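Local coordinates for protein neutral proteinase inhibitor ScNPI (Streptomyces caespitosus, PDB 4HWX) that inhibits serine endopeptidases as a secreted homodimer of the SSI family, and probably a metallopeptidase as well, pairing two target classes in one domain, at residues P6-T12 with T80-N86; T29-A33 with A46-L50; L57-L61 with V90-F96; T12-G18 with P76-T80. All coordinates share one frame. Residue numbers count along the deposited sequence, not the author numbering.

Interaction 1. Residues P6-T12 with T80-N86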
loop_
_atom_site.group_PDB
_atom_site.type_symbol
_atom_site.label_atom_id
_atom_site.label_comp_id
_atom_site.label_asym_id
_atom_site.label_seq_id
_atom_site.Cartn_x
_atom_site.Cartn_y
_atom_site.Cartn_z
ATOM N N PRO A 6 -2.119 7.364 11.396
ATOM C CA PRO A 6 -1.442 6.076 11.118
ATOM C C PRO A 6 -0.410 6.159 9.992
ATOM O O PRO A 6 -0.505 7.012 9.116
ATOM C CB PRO A 6 -2.591 5.129 10.724
ATOM C CG PRO A 6 -3.838 5.849 11.031
ATOM C CD PRO A 6 -3.550 7.304 11.041
ATOM N N SER A 7 0.586 5.267 10.032
ATOM C CA SER A 7 1.651 5.181 9.035
ATOM C C SER A 7 1.822 3.731 8.647
ATOM O O SER A 7 2.387 2.935 9.405
ATOM C CB SER A 7 2.949 5.786 9.566
ATOM O OG SER A 7 2.817 7.185 9.749
ATOM N N ALA A 8 1.277 3.385 7.475
ATOM C CA ALA A 8 1.284 2.046 6.893
ATOM C C ALA A 8 1.450 2.173 5.385
ATOM O O ALA A 8 0.659 2.835 4.717
ATOM C CB ALA A 8 -0.008 1.309 7.250
ATOM N N MET A 9 2.509 1.571 4.858
ATOM C CA MET A 9 2.871 1.716 3.458
ATOM C C MET A 9 3.251 0.419 2.797
ATOM O O MET A 9 3.710 -0.521 3.449
ATOM C CB MET A 9 4.111 2.659 3.355
ATOM C CG MET A 9 3.890 4.100 3.883
ATOM S SD MET A 9 2.779 5.054 2.821
ATOM C CE MET A 9 3.785 5.173 1.343
ATOM N N VAL A 10 3.178 0.423 1.476
ATOM C CA VAL A 10 3.680 -0.653 0.631
ATOM C C VAL A 10 4.556 0.016 -0.439
ATOM O O VAL A 10 4.155 1.026 -1.033
ATOM C CB VAL A 10 2.591 -1.593 0.036
ATOM C CG1 VAL A 10 1.551 -0.806 -0.751
ATOM C CG2 VAL A 10 3.226 -2.665 -0.866
ATOM N N PHE A 11 5.762 -0.518 -0.633
ATOM C CA PHE A 11 6.702 -0.053 -1.650
ATOM C C PHE A 11 6.923 -1.139 -2.679
ATOM O O PHE A 11 7.076 -2.294 -2.307
ATOM C CB PHE A 11 8.046 0.348 -1.019
ATOM C CG PHE A 11 7.875 1.366 0.082
ATOM C CD1 PHE A 11 7.623 2.700 -0.219
ATOM C CD2 PHE A 11 7.917 0.982 1.420
ATOM C CE1 PHE A 11 7.410 3.632 0.798
ATOM C CE2 PHE A 11 7.715 1.917 2.440
ATOM C CZ PHE A 11 7.491 3.240 2.119
ATOM N N THR A 12 6.910 -0.798 -3.965
ATOM C CA THR A 12 7.157 -1.804 -5.002
ATOM C C THR A 12 8.166 -1.264 -6.026
ATOM O O THR A 12 8.382 -0.048 -6.151
ATOM C CB THR A 12 5.876 -2.317 -5.716
ATOM O OG1 THR A 12 5.541 -1.503 -6.838
ATOM C CG2 THR A 12 4.673 -2.547 -4.777
ATOM N N THR A 80 7.171 2.631 -6.590
ATOM C CA THR A 80 5.848 3.070 -6.130
ATOM C C THR A 80 5.826 3.114 -4.618
ATOM O O THR A 80 6.562 2.374 -3.966
ATOM C CB THR A 80 4.698 2.175 -6.649
ATOM O OG1 THR A 80 4.755 0.895 -6.017
ATOM C CG2 THR A 80 4.662 2.046 -8.159
ATOM N N ALA A 81 5.013 4.015 -4.064
ATOM C CA ALA A 81 4.797 4.151 -2.630
ATOM C C ALA A 81 3.313 4.444 -2.421
ATOM O O ALA A 81 2.786 5.378 -3.027
ATOM C CB ALA A 81 5.673 5.255 -2.064
ATOM N N ASP A 82 2.605 3.557 -1.709
ATOM C CA ASP A 82 1.165 3.745 -1.461
ATOM C C ASP A 82 0.821 3.415 -0.032
ATOM O O ASP A 82 1.400 2.488 0.530
ATOM C CB ASP A 82 0.293 2.884 -2.399
ATOM C CG ASP A 82 0.461 3.173 -3.873
ATOM O OD1 ASP A 82 -0.287 4.011 -4.396
ATOM O OD2 ASP A 82 1.302 2.507 -4.519
ATOM N N GLY A 83 -0.157 4.136 0.520
ATOM C CA GLY A 83 -0.655 3.874 1.862
ATOM C C GLY A 83 -1.002 5.127 2.604
ATOM O O GLY A 83 -1.673 6.007 2.055
ATOM N N VAL A 84 -0.541 5.215 3.852
ATOM C CA VAL A 84 -0.799 6.396 4.677
ATOM C C VAL A 84 0.478 6.719 5.437
ATOM O O VAL A 84 1.180 5.809 5.852
ATOM C CB VAL A 84 -2.056 6.206 5.592
ATOM C CG1 VAL A 84 -1.937 4.998 6.517
ATOM C CG2 VAL A 84 -2.372 7.464 6.386
ATOM N N LEU A 85 0.790 8.011 5.583
ATOM C CA LEU A 85 1.968 8.487 6.283
ATOM C C LEU A 85 1.554 9.630 7.180
ATOM O O LEU A 85 1.129 10.680 6.680
ATOM C CB LEU A 85 3.069 8.913 5.285
ATOM C CG LEU A 85 4.378 9.530 5.864
ATOM C CD1 LEU A 85 5.071 8.571 6.847
ATOM C CD2 LEU A 85 5.357 9.891 4.741
ATOM N N ASN A 86 1.655 9.416 8.508
ATOM C CA ASN A 86 1.290 10.383 9.544
ATOM C C ASN A 86 -0.132 10.944 9.275
ATOM O O ASN A 86 -0.345 12.152 9.316
ATOM C CB ASN A 86 2.360 11.498 9.672
ATOM C CG ASN A 86 3.727 10.971 10.057
ATOM O OD1 ASN A 86 3.874 10.122 10.954
ATOM N ND2 ASN A 86 4.765 11.451 9.382
HETATM O O HOH W 1 5.783 7.739 10.415
HETATM O O HOH W 2 3.256 0.877 -3.757
#
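Start with Met9, whose side chain leaves the strand sideways and curls back through three m rotamers. Met9 SD lies 3.8 Å from Gly83 CA and 3.5 Å from Val84 N, and Met9 CE reaches 3.9 Å from Ala81 CB. It fills the space beside Gly83, where the chain turns a corner at phi 143° and psi -133°; a CB there would clash with Ala8 O. Phe11, also m, sets CD1 3.7 Å from Ala81 CB on the face covered by Leu50 of helix 43-52. Ala8, Val10, Thr12, Thr80, Asp82 and Val84 point to the other face, toward the second subunit. There Thr12 OG1 donates to Thr80 OG1 (2.7 Å), and Thr80 OG1 in turn donates to water 2, which donates to Val10 O and Asp82 OD2; OD2 also forms a salt bridge with Arg89 of the second subunit. At the far end Ser7, again m, accepts from Asn86 N at OG (2.8 Å), while water 1 links Ser7 OG and Asn86 OD1, and Asn86 ND2 is hydrogen-bonded to Asn51 OD1 of helix 43-52. Backbone pairs Ala8-Val84, Val10-Asp82 and Thr12-Thr80 hold the register, with two hydrogen bonds each, such as Val84 N to Ala8 O at 2.8 Å. This is the central antiparallel pairing of the Streptomyces subtilisin inhibitor fold, one side packed on a helix and the other on the dimer partner.

Interaction 2. Residues T29-A33 with A46-L50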
loop_
_atom_site.group_PDB
_atom_site.type_symbol
_atom_site.label_atom_id
_atom_site.label_comp_id
_atom_site.label_asym_id
_atom_site.label_seq_id
_atom_site.Cartn_x
_atom_site.Cartn_y
_atom_site.Cartn_z
ATOM N N THR A 29 6.365 -4.249 2.860
ATOM C CA THR A 29 5.391 -3.565 3.711
ATOM C C THR A 29 6.169 -2.809 4.785
ATOM O O THR A 29 7.290 -3.202 5.137
ATOM C CB THR A 29 4.398 -4.519 4.372
ATOM O OG1 THR A 29 5.137 -5.402 5.227
ATOM C CG2 THR A 29 3.499 -5.269 3.361
ATOM N N LEU A 30 5.561 -1.766 5.326
ATOM C CA LEU A 30 6.158 -0.959 6.386
ATOM C C LEU A 30 5.086 -0.296 7.236
ATOM O O LEU A 30 4.136 0.305 6.724
ATOM C CB LEU A 30 7.099 0.108 5.811
ATOM C CG LEU A 30 7.869 0.940 6.854
ATOM C CD1 LEU A 30 8.920 0.108 7.554
ATOM C CD2 LEU A 30 8.515 2.159 6.220
ATOM N N SER A 31 5.245 -0.426 8.543
ATOM C CA SER A 31 4.374 0.194 9.516
ATOM C C SER A 31 5.252 0.967 10.461
ATOM O O SER A 31 6.302 0.445 10.842
ATOM C CB SER A 31 3.544 -0.853 10.250
ATOM O OG SER A 31 2.819 -0.227 11.293
ATOM N N CYS A 32 4.884 2.224 10.774
ATOM C CA CYS A 32 5.676 3.088 11.665
ATOM C C CYS A 32 4.814 3.581 12.810
ATOM O O CYS A 32 3.891 4.371 12.594
ATOM C CB CYS A 32 6.310 4.255 10.903
ATOM S SG CYS A 32 7.140 3.777 9.364
ATOM N N ALA A 33 5.124 3.105 14.032
ATOM C CA ALA A 33 4.443 3.442 15.299
ATOM C C ALA A 33 5.408 3.148 16.475
ATOM O O ALA A 33 6.595 3.479 16.341
ATOM C CB ALA A 33 3.143 2.641 15.417
ATOM N N ALA A 46 13.861 3.125 7.421
ATOM C CA ALA A 46 12.915 3.513 6.357
ATOM C C ALA A 46 11.860 4.503 6.929
ATOM O O ALA A 46 11.602 5.532 6.310
ATOM C CB ALA A 46 12.237 2.268 5.785
ATOM N N CYS A 47 11.319 4.233 8.137
ATOM C CA CYS A 47 10.360 5.124 8.821
ATOM C C CYS A 47 10.946 6.523 9.016
ATOM O O CYS A 47 10.270 7.500 8.682
ATOM C CB CYS A 47 9.924 4.531 10.155
ATOM S SG CYS A 47 8.931 3.034 9.976
ATOM N N ASP A 48 12.205 6.611 9.532
ATOM C CA ASP A 48 12.952 7.868 9.737
ATOM C C ASP A 48 13.093 8.619 8.399
ATOM O O ASP A 48 12.877 9.833 8.338
ATOM C CB ASP A 48 14.369 7.592 10.306
ATOM C CG ASP A 48 14.498 6.945 11.680
ATOM O OD1 ASP A 48 13.585 7.109 12.501
ATOM O OD2 ASP A 48 15.546 6.287 11.934
ATOM N N ALA A 49 13.481 7.878 7.335
ATOM C CA ALA A 49 13.684 8.431 5.982
ATOM C C ALA A 49 12.379 9.024 5.436
ATOM O O ALA A 49 12.393 10.153 4.931
ATOM C CB ALA A 49 14.229 7.368 5.041
ATOM N N LEU A 50 11.242 8.327 5.646
ATOM C CA LEU A 50 9.915 8.822 5.232
ATOM C C LEU A 50 9.538 10.086 5.990
ATOM O O LEU A 50 9.097 11.072 5.391
ATOM C CB LEU A 50 8.846 7.738 5.461
ATOM C CG LEU A 50 8.879 6.566 4.506
ATOM C CD1 LEU A 50 7.814 5.552 4.895
ATOM C CD2 LEU A 50 8.707 7.029 3.054
#
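Strand 29-32 and helix 46-50 cross at -72°, their axes 9.1 Å apart at the closest, so the helix lies steeply across the strand rather than along it. No hydrogen bond joins them; side chains do all the work. The backbones come nearest at Cys32 and Cys47, with CA atoms 5.8 Å apart, and there the disulfide closes: Cys32 SG to Cys47 SG is 2.0 Å, with a chi3 of -84° that gives the S-S bond a left-handed twist. Two residues before Cys32, and pointing the same way toward the helix, Leu30 fits beside the bridge. Leu30 CD1 lies 3.8 Å from Cys47 SG, while Leu30 CD2 touches both Ala46 CB and Leu50 CD1 at 3.7 Å. Leu30 and Leu50 also meet Phe11 of strand 8-15, so the small cluster runs on into the neighbouring strand. A helix laid over one face of an antiparallel sheet and tied to it by a disulfide is the arrangement seen here in the SSI fold.

Interaction 3. Residues L57-L61 with V90-F96. With ACT (acetate ion), chain E.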
loop_
_atom_site.group_PDB
_atom_site.type_symbol
_atom_site.label_atom_id
_atom_site.label_comp_id
_atom_site.label_asym_id
_atom_site.label_seq_id
_atom_site.Cartn_x
_atom_site.Cartn_y
_atom_site.Cartn_z
ATOM N N LEU A 57 7.429 12.761 -1.082
ATOM C CA LEU A 57 8.306 11.646 -1.428
ATOM C C LEU A 57 9.261 11.923 -2.582
ATOM O O LEU A 57 10.202 11.153 -2.748
ATOM C CB LEU A 57 7.520 10.348 -1.660
ATOM C CG LEU A 57 7.241 9.556 -0.364
ATOM C CD1 LEU A 57 6.334 10.328 0.608
ATOM C CD2 LEU A 57 6.602 8.220 -0.674
ATOM N N ASN A 58 9.127 13.052 -3.300
ATOM C CA ASN A 58 10.149 13.407 -4.302
ATOM C C ASN A 58 11.490 13.679 -3.582
ATOM O O ASN A 58 12.546 13.606 -4.202
ATOM C CB ASN A 58 9.733 14.638 -5.118
ATOM C CG ASN A 58 8.779 14.346 -6.240
ATOM O OD1 ASN A 58 8.562 13.198 -6.632
ATOM N ND2 ASN A 58 8.193 15.398 -6.787
ATOM N N ARG A 59 11.426 13.996 -2.268
ATOM C CA ARG A 59 12.599 14.242 -1.417
ATOM C C ARG A 59 13.381 12.943 -1.136
ATOM O O ARG A 59 14.485 13.027 -0.602
ATOM C CB ARG A 59 12.216 14.955 -0.103
ATOM C CG ARG A 59 11.806 16.396 -0.361
ATOM C CD ARG A 59 11.337 17.149 0.864
ATOM N NE ARG A 59 10.756 18.428 0.454
ATOM C CZ ARG A 59 9.873 19.134 1.156
ATOM N NH1 ARG A 59 9.453 18.700 2.339
ATOM N NH2 ARG A 59 9.401 20.276 0.680
ATOM N N LEU A 60 12.839 11.753 -1.518
ATOM C CA LEU A 60 13.565 10.472 -1.402
ATOM C C LEU A 60 14.688 10.428 -2.463
ATOM O O LEU A 60 15.652 9.693 -2.311
ATOM C CB LEU A 60 12.630 9.249 -1.566
ATOM C CG LEU A 60 11.597 8.993 -0.454
ATOM C CD1 LEU A 60 10.718 7.819 -0.789
ATOM C CD2 LEU A 60 12.259 8.764 0.894
ATOM N N LEU A 61 14.533 11.203 -3.550
ATOM C CA LEU A 61 15.530 11.289 -4.606
ATOM C C LEU A 61 16.533 12.347 -4.208
ATOM O O LEU A 61 16.151 13.352 -3.606
ATOM C CB LEU A 61 14.890 11.613 -5.972
ATOM C CG LEU A 61 14.208 10.452 -6.701
ATOM C CD1 LEU A 61 12.820 10.258 -6.213
ATOM C CD2 LEU A 61 14.121 10.734 -8.180
ATOM N N VAL A 90 -1.024 8.475 0.754
ATOM C CA VAL A 90 0.147 8.572 -0.123
ATOM C C VAL A 90 -0.076 7.654 -1.338
ATOM O O VAL A 90 -0.442 6.511 -1.162
ATOM C CB VAL A 90 1.468 8.209 0.637
ATOM C CG1 VAL A 90 2.668 8.097 -0.322
ATOM C CG2 VAL A 90 1.765 9.212 1.759
ATOM N N ALA A 91 0.147 8.175 -2.545
ATOM C CA ALA A 91 0.083 7.488 -3.837
ATOM C C ALA A 91 1.141 8.157 -4.676
ATOM O O ALA A 91 0.931 9.267 -5.181
ATOM C CB ALA A 91 -1.313 7.612 -4.453
ATOM N N TRP A 92 2.345 7.569 -4.672
ATOM C CA TRP A 92 3.508 8.169 -5.325
ATOM C C TRP A 92 4.220 7.163 -6.209
ATOM O O TRP A 92 4.252 5.968 -5.905
ATOM C CB TRP A 92 4.477 8.723 -4.259
ATOM C CG TRP A 92 5.738 9.369 -4.779
ATOM C CD1 TRP A 92 5.900 10.678 -5.142
ATOM C CD2 TRP A 92 7.022 8.747 -4.936
ATOM N NE1 TRP A 92 7.200 10.909 -5.523
ATOM C CE2 TRP A 92 7.916 9.741 -5.401
ATOM C CE3 TRP A 92 7.520 7.454 -4.686
ATOM C CZ2 TRP A 92 9.267 9.475 -5.653
ATOM C CZ3 TRP A 92 8.868 7.201 -4.900
ATOM C CH2 TRP A 92 9.728 8.207 -5.372
ATOM N N LYS A 93 4.789 7.656 -7.313
ATOM C CA LYS A 93 5.599 6.828 -8.198
ATOM C C LYS A 93 6.678 7.677 -8.876
ATOM O O LYS A 93 6.569 8.904 -8.935
ATOM C CB LYS A 93 4.750 6.073 -9.239
ATOM C CG LYS A 93 4.062 6.961 -10.276
ATOM C CD LYS A 93 3.263 6.124 -11.272
ATOM C CE LYS A 93 2.452 6.980 -12.218
ATOM N NZ LYS A 93 1.565 6.161 -13.092
ATOM N N HIS A 94 7.717 7.011 -9.375
ATOM C CA HIS A 94 8.804 7.639 -10.136
ATOM C C HIS A 94 9.407 6.605 -11.037
ATOM O O HIS A 94 9.712 5.512 -10.567
ATOM C CB HIS A 94 9.887 8.275 -9.240
ATOM C CG HIS A 94 10.830 9.149 -10.012
ATOM N ND1 HIS A 94 10.600 10.514 -10.155
ATOM C CD2 HIS A 94 11.948 8.820 -10.710
ATOM C CE1 HIS A 94 11.602 10.972 -10.895
ATOM N NE2 HIS A 94 12.435 9.993 -11.256
ATOM N N THR A 95 9.563 6.943 -12.326
ATOM C CA THR A 95 10.155 6.072 -13.356
ATOM C C THR A 95 11.592 6.519 -13.647
ATOM O O THR A 95 11.832 7.698 -13.901
ATOM C CB THR A 95 9.306 6.078 -14.641
ATOM O OG1 THR A 95 7.984 5.660 -14.318
ATOM C CG2 THR A 95 9.868 5.150 -15.734
ATOM N N PHE A 96 12.532 5.578 -13.573
ATOM C CA PHE A 96 13.940 5.807 -13.883
ATOM C C PHE A 96 14.276 5.175 -15.253
ATOM O O PHE A 96 13.662 4.174 -15.619
ATOM C CB PHE A 96 14.838 5.229 -12.779
ATOM C CG PHE A 96 14.632 5.842 -11.412
ATOM C CD1 PHE A 96 15.266 7.036 -11.062
ATOM C CD2 PHE A 96 13.826 5.214 -10.462
ATOM C CE1 PHE A 96 15.080 7.600 -9.794
ATOM C CE2 PHE A 96 13.664 5.766 -9.179
ATOM C CZ PHE A 96 14.291 6.955 -8.855
HETATM C C ACT E . 15.428 11.205 -12.735
HETATM O O ACT E . 15.925 11.827 -13.700
HETATM O OXT ACT E . 14.850 10.140 -12.923
HETATM C CH3 ACT E . 15.526 11.781 -11.344
HETATM O O HOH W 3 8.164 11.272 -9.043
#
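The short 3-10 turn 57-60, with Leu61 just after it, presents two leucine knobs to strand 90-96. Leu57 is the first: its CB sits over the face of the Trp92 indole, 3.6 Å from the centroid of the five-membered ring and only 6° off its normal, while CD2 reaches Val90 CG1 at 4.0 Å. Leu61 is the second and fills the hollow between three rings. Leu61 CD1 meets the edge of Trp92 at CZ2 (3.7 Å), and Leu61 CD2 lies over the face of His94, 3.7 Å from the ring centroid, and 3.7 Å from Phe96 CE1. On the outer side, Trp92 NE1 donates to Asn58 OD1 (2.9 Å), and water 3 bridges Asn58 OD1, Lys93 O and His94 ND1. His94 NE2 donates to the OXT of a bound acetate, probably from the crystallisation liquor, at 2.9 Å. The turn is thus held largely by leucine side chains against aromatic rings, two of the contacts CH-pi over the faces of Trp92 and His94, with the indole NH satisfied by one directed hydrogen bond at the solvent-facing margin.

Interaction 4. Residues T12-G18 with P76-T80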
loop_
_atom_site.group_PDB
_atom_site.type_symbol
_atom_site.label_atom_id
_atom_site.label_comp_id
_atom_site.label_asym_id
_atom_site.label_seq_id
_atom_site.Cartn_x
_atom_site.Cartn_y
_atom_site.Cartn_z
ATOM N N THR A 12 6.910 -0.798 -3.965
ATOM C CA THR A 12 7.157 -1.804 -5.002
ATOM C C THR A 12 8.166 -1.264 -6.026
ATOM O O THR A 12 8.382 -0.048 -6.151
ATOM C CB THR A 12 5.876 -2.317 -5.716
ATOM O OG1 THR A 12 5.541 -1.503 -6.838
ATOM C CG2 THR A 12 4.673 -2.547 -4.777
ATOM N N VAL A 13 8.777 -2.193 -6.752
ATOM C CA VAL A 13 9.688 -1.901 -7.856
ATOM C C VAL A 13 9.138 -2.684 -9.048
ATOM O O VAL A 13 8.982 -3.910 -8.975
ATOM C CB VAL A 13 11.165 -2.221 -7.526
ATOM C CG1 VAL A 13 12.060 -1.944 -8.722
ATOM C CG2 VAL A 13 11.648 -1.452 -6.307
ATOM N N ILE A 14 8.823 -1.953 -10.128
ATOM C CA ILE A 14 8.191 -2.474 -11.324
ATOM C C ILE A 14 9.119 -2.440 -12.549
ATOM O O ILE A 14 9.785 -1.435 -12.808
ATOM C CB ILE A 14 6.889 -1.649 -11.585
ATOM C CG1 ILE A 14 5.925 -1.730 -10.382
ATOM C CG2 ILE A 14 6.199 -2.093 -12.875
ATOM C CD1 ILE A 14 4.720 -0.704 -10.458
ATOM N N GLN A 15 9.134 -3.545 -13.313
ATOM C CA GLN A 15 9.883 -3.625 -14.563
ATOM C C GLN A 15 9.009 -2.975 -15.640
ATOM O O GLN A 15 7.989 -3.555 -16.047
ATOM C CB GLN A 15 10.220 -5.089 -14.897
ATOM C CG GLN A 15 11.134 -5.262 -16.107
ATOM C CD GLN A 15 11.264 -6.724 -16.456
ATOM O OE1 GLN A 15 12.233 -7.394 -16.080
ATOM N NE2 GLN A 15 10.250 -7.271 -17.115
ATOM N N GLY A 16 9.359 -1.746 -16.014
ATOM C CA GLY A 16 8.595 -0.952 -16.972
ATOM C C GLY A 16 8.291 0.451 -16.479
ATOM O O GLY A 16 8.857 0.909 -15.479
ATOM N N SER A 17 7.393 1.151 -17.189
ATOM C CA SER A 17 7.015 2.544 -16.892
ATOM C C SER A 17 5.813 2.684 -15.930
ATOM O O SER A 17 5.406 3.806 -15.633
ATOM C CB SER A 17 6.711 3.284 -18.194
ATOM O OG SER A 17 7.883 3.383 -18.990
ATOM N N GLY A 18 5.277 1.567 -15.447
ATOM C CA GLY A 18 4.145 1.575 -14.526
ATOM C C GLY A 18 2.789 1.315 -15.163
ATOM O O GLY A 18 1.761 1.782 -14.658
ATOM N N PRO A 76 13.197 1.060 -18.638
ATOM C CA PRO A 76 12.609 1.708 -17.457
ATOM C C PRO A 76 12.231 0.791 -16.308
ATOM O O PRO A 76 11.833 -0.373 -16.486
ATOM C CB PRO A 76 11.375 2.431 -18.020
ATOM C CG PRO A 76 11.063 1.714 -19.311
ATOM C CD PRO A 76 12.432 1.409 -19.855
ATOM N N VAL A 77 12.393 1.353 -15.111
ATOM C CA VAL A 77 12.108 0.741 -13.823
ATOM C C VAL A 77 11.369 1.801 -12.996
ATOM O O VAL A 77 11.815 2.952 -12.914
ATOM C CB VAL A 77 13.383 0.149 -13.124
ATOM C CG1 VAL A 77 14.473 1.203 -12.907
ATOM C CG2 VAL A 77 13.033 -0.526 -11.798
ATOM N N THR A 78 10.224 1.416 -12.413
ATOM C CA THR A 78 9.371 2.347 -11.670
ATOM C C THR A 78 9.250 1.940 -10.213
ATOM O O THR A 78 9.032 0.774 -9.901
ATOM C CB THR A 78 7.999 2.415 -12.378
ATOM O OG1 THR A 78 8.223 2.915 -13.706
ATOM C CG2 THR A 78 6.952 3.303 -11.631
ATOM N N VAL A 79 9.412 2.916 -9.319
ATOM C CA VAL A 79 9.236 2.725 -7.884
ATOM C C VAL A 79 7.861 3.281 -7.527
ATOM O O VAL A 79 7.418 4.260 -8.133
ATOM C CB VAL A 79 10.356 3.330 -7.000
ATOM C CG1 VAL A 79 11.670 2.589 -7.189
ATOM C CG2 VAL A 79 10.541 4.836 -7.220
ATOM N N THR A 80 7.171 2.631 -6.590
ATOM C CA THR A 80 5.848 3.070 -6.130
ATOM C C THR A 80 5.826 3.114 -4.618
ATOM O O THR A 80 6.562 2.374 -3.966
ATOM C CB THR A 80 4.698 2.175 -6.649
ATOM O OG1 THR A 80 4.755 0.895 -6.017
ATOM C CG2 THR A 80 4.662 2.046 -8.159
#
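Thr78, with 82 Å² buried here, sits where the strand pairing gives way to a turn. Its backbone makes the pair with Ile14, from Ile14 N to Thr78 O (2.7 Å) and back from Thr78 N to Ile14 O (2.9 Å), and its side chain, an m rotamer, lets OG1 donate to Gly16 O at 2.8 Å. That hydroxyl is also hydrogen-bonded to Thr95 of strand 88-96, so it ties the turn to a third strand. Gly16, at phi 130° and psi -168° where a side chain would jam against the preceding carbonyl, still gives its N to Pro76 O (2.9 Å). Thr80 (69 Å²) and Thr12 (56 Å²) form the other end. Their backbones pair through two hydrogen bonds, Thr80 N to Thr12 O being 3.0 Å, and Thr12 OG1 donates to Thr80 OG1 at 2.7 Å. The methyl of Thr80 packs too: CG2 is 3.6 Å from Ile14 CD1. On the reverse face Val13 CG1 touches Val77 CG2 at 3.5 Å, beneath Met102 of helix 99-105. The chemistry is two-faced: valines supply the core side, while threonine hydroxyls on the other side pair with each other or with backbone carbonyl oxygen.

In the fold
Interactions 1 and 4 are two halves of one pairing, strands 8-15 and 77-82, sharing Thr12 and Thr80 with centres 16 Å apart. Interaction 2 flanks it through strand 23-32: Met9 N probably bonds Leu30 O (2.8 Å), and Phe11 CZ packs on Leu50 CD1 (3.6 Å). Interaction 3 flanks the opposite edge through strand 88-96, where Trp92 N lies 2.8 Å from Ala81 O and Phe96 N 2.8 Å from Val77 O. The contacts thus follow the sheet order across the domain; interactions 2 and 4 stand 21 Å apart. Interactions 1, 2 and 4 touch the second subunit. Asn86 in interaction 1 lies about 6 Å, side chain to side chain, from His4, a zinc ligand, though no zinc is bound here.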